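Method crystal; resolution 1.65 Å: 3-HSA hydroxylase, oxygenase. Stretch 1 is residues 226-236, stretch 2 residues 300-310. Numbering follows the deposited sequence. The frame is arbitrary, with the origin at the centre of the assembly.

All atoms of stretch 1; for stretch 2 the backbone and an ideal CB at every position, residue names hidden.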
# COMPACT_ATOMS: atom_id res chain seq x y z
N ALA A 226 -18.03 -35.67 18.45
CA ALA A 226 -17.15 -35.49 17.28
C ALA A 226 -16.14 -34.37 17.55
O ALA A 226 -16.47 -33.36 18.20
CB ALA A 226 -17.95 -35.20 16.03
N PRO A 227 -14.89 -34.54 17.06
CA PRO A 227 -13.87 -33.51 17.36
C PRO A 227 -14.20 -32.11 16.83
O PRO A 227 -13.74 -31.12 17.40
CB PRO A 227 -12.58 -34.07 16.72
CG PRO A 227 -13.09 -35.09 15.67
CD PRO A 227 -14.31 -35.69 16.34
N VAL A 228 -15.01 -32.02 15.77
CA VAL A 228 -15.33 -30.69 15.25
C VAL A 228 -16.02 -29.80 16.32
O VAL A 228 -15.85 -28.57 16.31
CB VAL A 228 -16.18 -30.76 13.94
CG1 VAL A 228 -17.60 -31.30 14.22
CG2 VAL A 228 -16.26 -29.38 13.27
N TYR A 229 -16.74 -30.42 17.26
CA TYR A 229 -17.48 -29.62 18.27
C TYR A 229 -16.57 -29.10 19.40
O TYR A 229 -17.03 -28.33 20.25
CB TYR A 229 -18.72 -30.36 18.82
CG TYR A 229 -19.63 -30.77 17.70
CD1 TYR A 229 -20.20 -29.79 16.86
CD2 TYR A 229 -19.85 -32.11 17.41
CE1 TYR A 229 -20.98 -30.14 15.76
CE2 TYR A 229 -20.65 -32.48 16.33
CZ TYR A 229 -21.22 -31.49 15.52
OH TYR A 229 -21.98 -31.84 14.44
N LYS A 230 -15.29 -29.48 19.38
CA LYS A 230 -14.32 -28.98 20.36
C LYS A 230 -13.52 -27.81 19.78
O LYS A 230 -12.61 -27.27 20.44
CB LYS A 230 -13.41 -30.11 20.84
CG LYS A 230 -14.21 -31.16 21.58
CD LYS A 230 -13.35 -32.30 22.09
CE LYS A 230 -14.19 -33.21 22.99
NZ LYS A 230 -15.16 -34.06 22.23
N MSE A 231 -13.83 -27.44 18.53
CA MSE A 231 -13.16 -26.29 17.91
C MSE A 231 -13.52 -25.00 18.64
O MSE A 231 -14.65 -24.85 19.07
CB MSE A 231 -13.55 -26.16 16.43
CG MSE A 231 -13.06 -27.31 15.58
SE MSE A 231 -11.18 -27.03 15.04
CE MSE A 231 -11.46 -25.52 13.80
N PRO A 232 -12.56 -24.06 18.76
CA PRO A 232 -12.83 -22.80 19.45
C PRO A 232 -13.77 -21.89 18.66
O PRO A 232 -13.58 -21.72 17.46
CB PRO A 232 -11.43 -22.17 19.61
CG PRO A 232 -10.63 -22.72 18.49
CD PRO A 232 -11.16 -24.15 18.31
N TRP A 233 -14.77 -21.33 19.35
CA TRP A 233 -15.68 -20.35 18.73
C TRP A 233 -14.92 -19.19 18.09
O TRP A 233 -15.34 -18.69 17.03
CB TRP A 233 -16.64 -19.80 19.79
CG TRP A 233 -17.72 -18.86 19.28
CD1 TRP A 233 -17.90 -17.56 19.65
CD2 TRP A 233 -18.80 -19.16 18.36
NE1 TRP A 233 -19.00 -17.03 19.02
CE2 TRP A 233 -19.57 -17.98 18.23
CE3 TRP A 233 -19.18 -20.30 17.64
CZ2 TRP A 233 -20.71 -17.91 17.42
CZ3 TRP A 233 -20.31 -20.23 16.81
CH2 TRP A 233 -21.07 -19.04 16.71
N GLY A 234 -13.82 -18.76 18.72
CA GLY A 234 -13.03 -17.63 18.21
C GLY A 234 -12.42 -17.88 16.83
O GLY A 234 -12.05 -16.93 16.14
N THR A 235 -12.25 -19.16 16.47
CA THR A 235 -11.94 -19.53 15.09
C THR A 235 -13.18 -19.82 14.23
O THR A 235 -13.30 -19.34 13.11
CB THR A 235 -10.97 -20.73 15.04
OG1 THR A 235 -9.72 -20.33 15.63
CG2 THR A 235 -10.71 -21.17 13.59
N ILE A 236 -14.09 -20.63 14.75
CA ILE A 236 -15.25 -21.09 13.96
C ILE A 236 -16.13 -19.95 13.45
O ILE A 236 -16.51 -19.93 12.25
CB ILE A 236 -16.08 -22.07 14.83
CG1 ILE A 236 -15.27 -23.37 15.03
CG2 ILE A 236 -17.49 -22.31 14.23
CD1 ILE A 236 -15.24 -24.31 13.77
N UNK A 300 -5.18 -22.68 9.12
CA UNK A 300 -5.30 -22.59 10.56
C UNK A 300 -6.44 -23.49 11.08
O UNK A 300 -6.30 -24.13 12.10
CB UNK A 300 -5.53 -21.14 10.97
N UNK A 301 -7.56 -23.52 10.34
CA UNK A 301 -8.66 -24.42 10.71
C UNK A 301 -8.17 -25.88 10.68
O UNK A 301 -8.40 -26.64 11.62
CB UNK A 301 -9.85 -24.23 9.77
N UNK A 302 -7.49 -26.24 9.60
CA UNK A 302 -6.96 -27.63 9.47
C UNK A 302 -6.01 -28.01 10.64
O UNK A 302 -6.07 -29.13 11.18
CB UNK A 302 -6.21 -27.78 8.14
N UNK A 303 -5.14 -27.08 11.01
CA UNK A 303 -4.18 -27.32 12.10
C UNK A 303 -4.90 -27.50 13.42
O UNK A 303 -4.58 -28.42 14.19
CB UNK A 303 -3.18 -26.17 12.21
N UNK A 304 -5.88 -26.64 13.71
CA UNK A 304 -6.64 -26.81 14.95
C UNK A 304 -7.32 -28.18 14.96
O UNK A 304 -7.26 -28.91 15.95
CB UNK A 304 -7.68 -25.70 15.11
N UNK A 305 -7.96 -28.52 13.85
CA UNK A 305 -8.77 -29.75 13.77
C UNK A 305 -7.88 -30.98 13.90
O UNK A 305 -8.24 -31.95 14.58
CB UNK A 305 -9.55 -29.80 12.45
N UNK A 306 -6.72 -30.94 13.26
CA UNK A 306 -5.77 -32.08 13.36
C UNK A 306 -5.37 -32.34 14.81
O UNK A 306 -5.24 -33.50 15.23
CB UNK A 306 -4.52 -31.81 12.52
N UNK A 307 -5.16 -31.27 15.57
CA UNK A 307 -4.78 -31.43 16.97
C UNK A 307 -5.92 -32.10 17.74
O UNK A 307 -5.70 -33.01 18.51
CB UNK A 307 -4.43 -30.08 17.59
N UNK A 308 -7.16 -31.65 17.50
CA UNK A 308 -8.31 -32.22 18.17
C UNK A 308 -8.49 -33.70 17.83
O UNK A 308 -8.77 -34.51 18.70
CB UNK A 308 -9.57 -31.44 17.80
N UNK A 309 -8.34 -34.03 16.55
CA UNK A 309 -8.47 -35.41 16.10
C UNK A 309 -7.42 -36.28 16.81
O UNK A 309 -7.67 -37.46 17.12
CB UNK A 309 -8.32 -35.50 14.58
N UNK A 310 -6.27 -35.69 17.10
CA UNK A 310 -5.19 -36.37 17.82
C UNK A 310 -5.35 -36.34 19.35
O UNK A 310 -4.46 -36.79 20.09
CB UNK A 310 -3.85 -35.73 17.44

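Stretch 2 is helical from 300 to 309, with phi/psi near -60/-45, so its side chains fan out at about 100° per residue and only some can meet stretch 1. Repeated proximity at 301, 304, 305 and 308 follows from that periodicity.

Position 300 has a sideways CA-to-CB bond and nothing of stretch 1 within 5.5 Å of its ideal CB; the contact sets no preference. It is Asn300.

At 301 the bond is again sideways, but the ideal CB lies 4.5 Å from Met231 CE and 5.0 Å from Thr235 CG2. Two methyl groups at this range suit a modest aliphatic residue: valine, isoleucine, leucine or alanine. The residue is Val301 (chi1 t), whose CG1 lies 3.9 Å from Met231 CE and whose CG2 lies 3.8 Å from Thr235 CG2, one methyl for each neighbour.

Positions 302 and 303 receive no instruction from stretch 1: the first points away and the second is out of reach. They are Ala302 and Asp303.

Position 304 points toward stretch 1. Its ideal CB is 3.7 Å from Met231 SE and 5.0 Å from Pro232 CD, which would favour an apolar start, while the hydroxyl of Thr235 lies farther along, able to donate or accept. A methionine or leucine could pack here; glutamine or glutamate could also reach the hydroxyl. The deposited Glu304 extends (chi1 m, chi2 t) and accepts a hydrogen bond from Thr235 OG1 at OE2, 2.6 Å away. This is the sole direct hydrogen bond between the stretches. Its OE1 sits 3.4 Å from both Met231 CE and Pro232 CG, so the carboxylate also rests on apolar groups.

At 305 the bond is sideways, with the ideal CB 4.1 Å from Met231 SE. Beyond it lie Val228 and the ring of Pro227, so a long or aromatic side chain could bend back to reach them. Tyr305 does so with chi1 t: CE1 is 4.0 Å from both Val228 CB and Pro227 CG. Met231 SE and Val228 N lie at the ring edge, near its plane. A water 2.9 Å from Tyr305 OH accepts a hydrogen bond from Val228 N at 3.3 Å, linking the hydroxyl to the other backbone.

Positions 306 and 307 are out of reach, leaving the choice free as far as stretch 1 is concerned; they are Ala306 and Leu307.

Position 308 points toward stretch 1, its ideal CB 4.1 Å from Pro227 CB, 5.1 Å from Lys230 CB and 5.4 Å from Met231 SE. This apolar surround suits leucine, isoleucine or methionine. Leu308 (chi1 m, chi2 t) places CD1 3.6 Å from Met231 SE and 3.5 Å from Pro227 O, while CD2 approaches Lys230 CB at 3.9 Å.

At 309 the bond is sideways and the ideal CB lies 4.9 Å from Pro227 CG, so small or branched aliphatic groups could brush the proline. Val309 does, CG2 to Pro227 CG being 3.9 Å.

Position 310, the first to leave helical phi/psi, is out of reach; it is Ala310.

Stretch 2, residues 300-310: NVADEYALLVA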
# COMPACT_ATOMS: atom_id res chain seq x y z
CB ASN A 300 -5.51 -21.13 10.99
CG ASN A 300 -4.29 -20.28 10.78
OD1 ASN A 300 -4.41 -19.10 10.34
ND2 ASN A 300 -3.11 -20.81 11.09
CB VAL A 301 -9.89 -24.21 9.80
CG1 VAL A 301 -10.85 -25.37 9.97
CG2 VAL A 301 -10.59 -22.89 10.17
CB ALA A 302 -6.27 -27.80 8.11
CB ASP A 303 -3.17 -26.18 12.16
CG ASP A 303 -2.17 -26.20 11.00
OD1 ASP A 303 -2.23 -27.11 10.15
OD2 ASP A 303 -1.30 -25.32 10.99
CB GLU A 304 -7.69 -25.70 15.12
CG GLU A 304 -7.10 -24.27 15.18
CD GLU A 304 -8.13 -23.21 15.47
OE1 GLU A 304 -9.34 -23.53 15.50
OE2 GLU A 304 -7.73 -22.03 15.65
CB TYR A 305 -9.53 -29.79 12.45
CG TYR A 305 -10.52 -30.92 12.34
CD1 TYR A 305 -11.60 -31.04 13.25
CD2 TYR A 305 -10.40 -31.87 11.31
CE1 TYR A 305 -12.52 -32.09 13.14
CE2 TYR A 305 -11.32 -32.90 11.19
CZ TYR A 305 -12.37 -33.01 12.10
OH TYR A 305 -13.26 -34.04 11.96
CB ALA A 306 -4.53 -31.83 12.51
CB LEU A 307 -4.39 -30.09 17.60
CG LEU A 307 -3.08 -29.51 17.08
CD1 LEU A 307 -3.00 -28.03 17.45
CD2 LEU A 307 -1.92 -30.27 17.72
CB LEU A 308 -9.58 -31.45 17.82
CG LEU A 308 -9.56 -30.00 18.37
CD1 LEU A 308 -10.77 -29.26 17.80
CD2 LEU A 308 -9.61 -30.02 19.90
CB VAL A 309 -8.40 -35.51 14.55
CG1 VAL A 309 -8.28 -36.97 14.10
CG2 VAL A 309 -9.64 -34.87 13.93
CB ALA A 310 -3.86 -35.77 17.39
O HOH W 1 -15.73 -34.14 13.38
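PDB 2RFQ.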